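Local coordinates for BRAMP domain protein (Streptomyces davawensis, PDB 5MLD) that catalyses the replacement of the C-8 methyl group of FMN by an amino group from glutamate, a step in the biosynthesis of the antibiotic roseoflavin, at the interface of chains A and B. Coordinates in Å, arbitrary orientation; residue numbers count along the deposited sequence, not the author numbering. Chains: chain A/B, BRAMP domain protein.

The interface of chains A and B. Residues chain A 120, 123, 150-151, 153-154, 208, 210; chain B 158-159, 191, 194-195.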
loop_
_atom_site.group_PDB
_atom_site.type_symbol
_atom_site.label_atom_id
_atom_site.label_comp_id
_atom_site.label_asym_id
_atom_site.label_seq_id
_atom_site.Cartn_x
_atom_site.Cartn_y
_atom_site.Cartn_z
ATOM N N PHE A 120 3.228 -25.699 6.262
ATOM C CA PHE A 120 3.536 -24.755 7.326
ATOM C C PHE A 120 2.555 -24.953 8.485
ATOM O O PHE A 120 1.441 -25.448 8.289
ATOM C CB PHE A 120 3.485 -23.316 6.791
ATOM C CG PHE A 120 4.376 -23.074 5.599
ATOM C CD1 PHE A 120 5.606 -23.722 5.474
ATOM C CD2 PHE A 120 3.982 -22.205 4.589
ATOM C CE1 PHE A 120 6.424 -23.495 4.360
ATOM C CE2 PHE A 120 4.792 -21.972 3.479
ATOM C CZ PHE A 120 6.020 -22.622 3.360
ATOM N N TYR A 123 -1.214 -23.795 8.213
ATOM C CA TYR A 123 -2.053 -24.273 7.120
ATOM C C TYR A 123 -3.405 -24.762 7.627
ATOM O O TYR A 123 -3.533 -25.269 8.746
ATOM C CB TYR A 123 -1.343 -25.399 6.361
ATOM C CG TYR A 123 -0.845 -24.944 4.999
ATOM C CD1 TYR A 123 0.150 -23.984 4.897
ATOM C CD2 TYR A 123 -1.365 -25.474 3.830
ATOM C CE1 TYR A 123 0.608 -23.557 3.670
ATOM C CE2 TYR A 123 -0.914 -25.058 2.596
ATOM C CZ TYR A 123 0.070 -24.102 2.519
ATOM O OH TYR A 123 0.527 -23.666 1.298
ATOM N N GLY A 150 -1.906 -14.849 4.561
ATOM C CA GLY A 150 -1.890 -15.780 3.439
ATOM C C GLY A 150 -0.551 -16.472 3.253
ATOM O O GLY A 150 -0.504 -17.664 2.954
ATOM N N ARG A 151 0.560 -15.735 3.433
ATOM C CA ARG A 151 1.888 -16.343 3.277
ATOM C C ARG A 151 2.136 -17.435 4.310
ATOM O O ARG A 151 2.893 -18.376 4.048
ATOM C CB ARG A 151 2.995 -15.283 3.388
ATOM C CG ARG A 151 3.187 -14.401 2.157
ATOM C CD ARG A 151 4.372 -13.425 2.324
ATOM N NE ARG A 151 5.691 -14.022 2.074
ATOM C CZ ARG A 151 6.494 -14.492 3.027
ATOM N NH1 ARG A 151 6.108 -14.443 4.293
ATOM N NH2 ARG A 151 7.680 -15.012 2.723
ATOM N N GLY A 153 -0.180 -19.523 5.685
ATOM C CA GLY A 153 -1.020 -20.703 5.628
ATOM C C GLY A 153 -2.504 -20.444 5.769
ATOM O O GLY A 153 -3.302 -21.373 5.598
ATOM N N TYR A 154 -2.893 -19.201 6.073
ATOM C CA TYR A 154 -4.299 -18.862 6.244
ATOM C C TYR A 154 -5.018 -18.747 4.909
ATOM O O TYR A 154 -4.477 -18.225 3.932
ATOM C CB TYR A 154 -4.449 -17.540 7.015
ATOM C CG TYR A 154 -4.127 -17.681 8.479
ATOM C CD1 TYR A 154 -5.105 -18.078 9.385
ATOM C CD2 TYR A 154 -2.846 -17.408 8.958
ATOM C CE1 TYR A 154 -4.813 -18.229 10.726
ATOM C CE2 TYR A 154 -2.547 -17.555 10.303
ATOM C CZ TYR A 154 -3.542 -17.972 11.178
ATOM O OH TYR A 154 -3.258 -18.131 12.515
ATOM N N TYR A 208 -6.227 -28.856 2.955
ATOM C CA TYR A 208 -5.281 -28.937 1.847
ATOM C C TYR A 208 -4.421 -30.181 2.033
ATOM O O TYR A 208 -4.022 -30.505 3.156
ATOM C CB TYR A 208 -4.392 -27.681 1.779
ATOM C CG TYR A 208 -5.160 -26.403 1.517
ATOM C CD1 TYR A 208 -5.555 -26.050 0.226
ATOM C CD2 TYR A 208 -5.509 -25.550 2.562
ATOM C CE1 TYR A 208 -6.276 -24.885 -0.011
ATOM C CE2 TYR A 208 -6.227 -24.398 2.337
ATOM C CZ TYR A 208 -6.607 -24.060 1.059
ATOM O OH TYR A 208 -7.331 -22.906 0.841
ATOM N N THR A 210 -1.749 -30.469 -0.099
ATOM C CA THR A 210 -0.523 -30.038 -0.753
ATOM C C THR A 210 0.690 -30.425 0.070
ATOM O O THR A 210 0.733 -30.186 1.278
ATOM C CB THR A 210 -0.538 -28.519 -0.947
ATOM O OG1 THR A 210 -1.753 -28.126 -1.589
ATOM C CG2 THR A 210 0.665 -28.076 -1.787
ATOM N N PRO B 158 -3.927 -20.149 1.010
ATOM C CA PRO B 158 -2.563 -19.744 1.370
ATOM C C PRO B 158 -1.642 -19.803 0.161
ATOM O O PRO B 158 -1.837 -20.610 -0.753
ATOM C CB PRO B 158 -2.152 -20.777 2.422
ATOM C CG PRO B 158 -3.008 -21.987 2.102
ATOM C CD PRO B 158 -4.313 -21.420 1.649
ATOM N N ASN B 159 -0.643 -18.915 0.151
ATOM C CA ASN B 159 0.415 -18.947 -0.857
ATOM C C ASN B 159 -0.165 -18.837 -2.277
ATOM O O ASN B 159 0.240 -19.541 -3.211
ATOM C CB ASN B 159 1.280 -20.199 -0.666
ATOM C CG ASN B 159 1.865 -20.296 0.767
ATOM O OD1 ASN B 159 1.487 -21.163 1.547
ATOM N ND2 ASN B 159 2.771 -19.388 1.106
ATOM N N PHE B 191 3.066 -24.053 -5.424
ATOM C CA PHE B 191 2.174 -23.834 -4.282
ATOM C C PHE B 191 0.835 -23.273 -4.745
ATOM O O PHE B 191 -0.233 -23.770 -4.379
ATOM C CB PHE B 191 2.790 -22.833 -3.289
ATOM C CG PHE B 191 4.047 -23.300 -2.585
ATOM C CD1 PHE B 191 4.578 -24.560 -2.781
ATOM C CD2 PHE B 191 4.684 -22.444 -1.689
ATOM C CE1 PHE B 191 5.734 -24.961 -2.104
ATOM C CE2 PHE B 191 5.838 -22.836 -1.009
ATOM C CZ PHE B 191 6.361 -24.102 -1.220
ATOM N N ALA B 194 -1.352 -25.769 -6.728
ATOM C CA ALA B 194 -1.901 -26.839 -5.898
ATOM C C ALA B 194 -2.985 -26.313 -4.970
ATOM O O ALA B 194 -4.026 -26.952 -4.790
ATOM C CB ALA B 194 -0.802 -27.515 -5.077
ATOM N N ASN B 195 -2.753 -25.153 -4.365
ATOM C CA ASN B 195 -3.693 -24.649 -3.374
ATOM C C ASN B 195 -4.965 -24.102 -4.017
ATOM O O ASN B 195 -6.067 -24.351 -3.507
ATOM C CB ASN B 195 -3.011 -23.584 -2.512
ATOM C CG ASN B 195 -1.953 -24.174 -1.595
ATOM O OD1 ASN B 195 -1.913 -25.384 -1.372
ATOM N ND2 ASN B 195 -1.098 -23.315 -1.049
#
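A:Tyr123 pushes its phenol between two asparagines of chain B, and the site illustrates how one hydroxyl can join two carboxamides by giving to one and accepting from the other. Its OH donates to the side-chain oxygen OD1 of B:Asn159 at 2.7 Å, on a lone pair in the carbonyl plane, with ring and amide turned 21° apart. From the tip of B:Asn195, ND2 donates to the same OH at 2.9 Å, close to its own amide plane. A:Thr210 OG1 gives its hydrogen to B:Asn195 OD1 at 2.8 Å, nearly along the C=O axis, while A:Thr210 CG2 rests on the methyl of B:Ala194.

B:Asn159 also grips backbone, its N reaching A:Gly150 O at 3.1 Å and its ND2 reaching A:Arg151 O, each from above the carbonyl plane. B:Pro158 crosses the A:Tyr123 ring obliquely, CG 3.7 Å above one face and offset toward the rim, sets CB against A:Gly153, and meets A:Tyr208 tip to tip, CD 3.5 Å from its CZ.

In both B:Asn159 (chi1 -56°) and B:Asn195 (chi1 -70°) CG stands anti to the carbonyl carbon, bringing the amides to the phenol. B:Asn195 ND2 also donates to B:Pro158 O at 2.8 Å; with the A:Tyr123 and A:Thr210 bonds, this should hold the amide in one orientation. Within the homotetramer this two-fold interface sets helix 183-205 of B and its 158-159 loop against the end of helix 138-152 and loops of A.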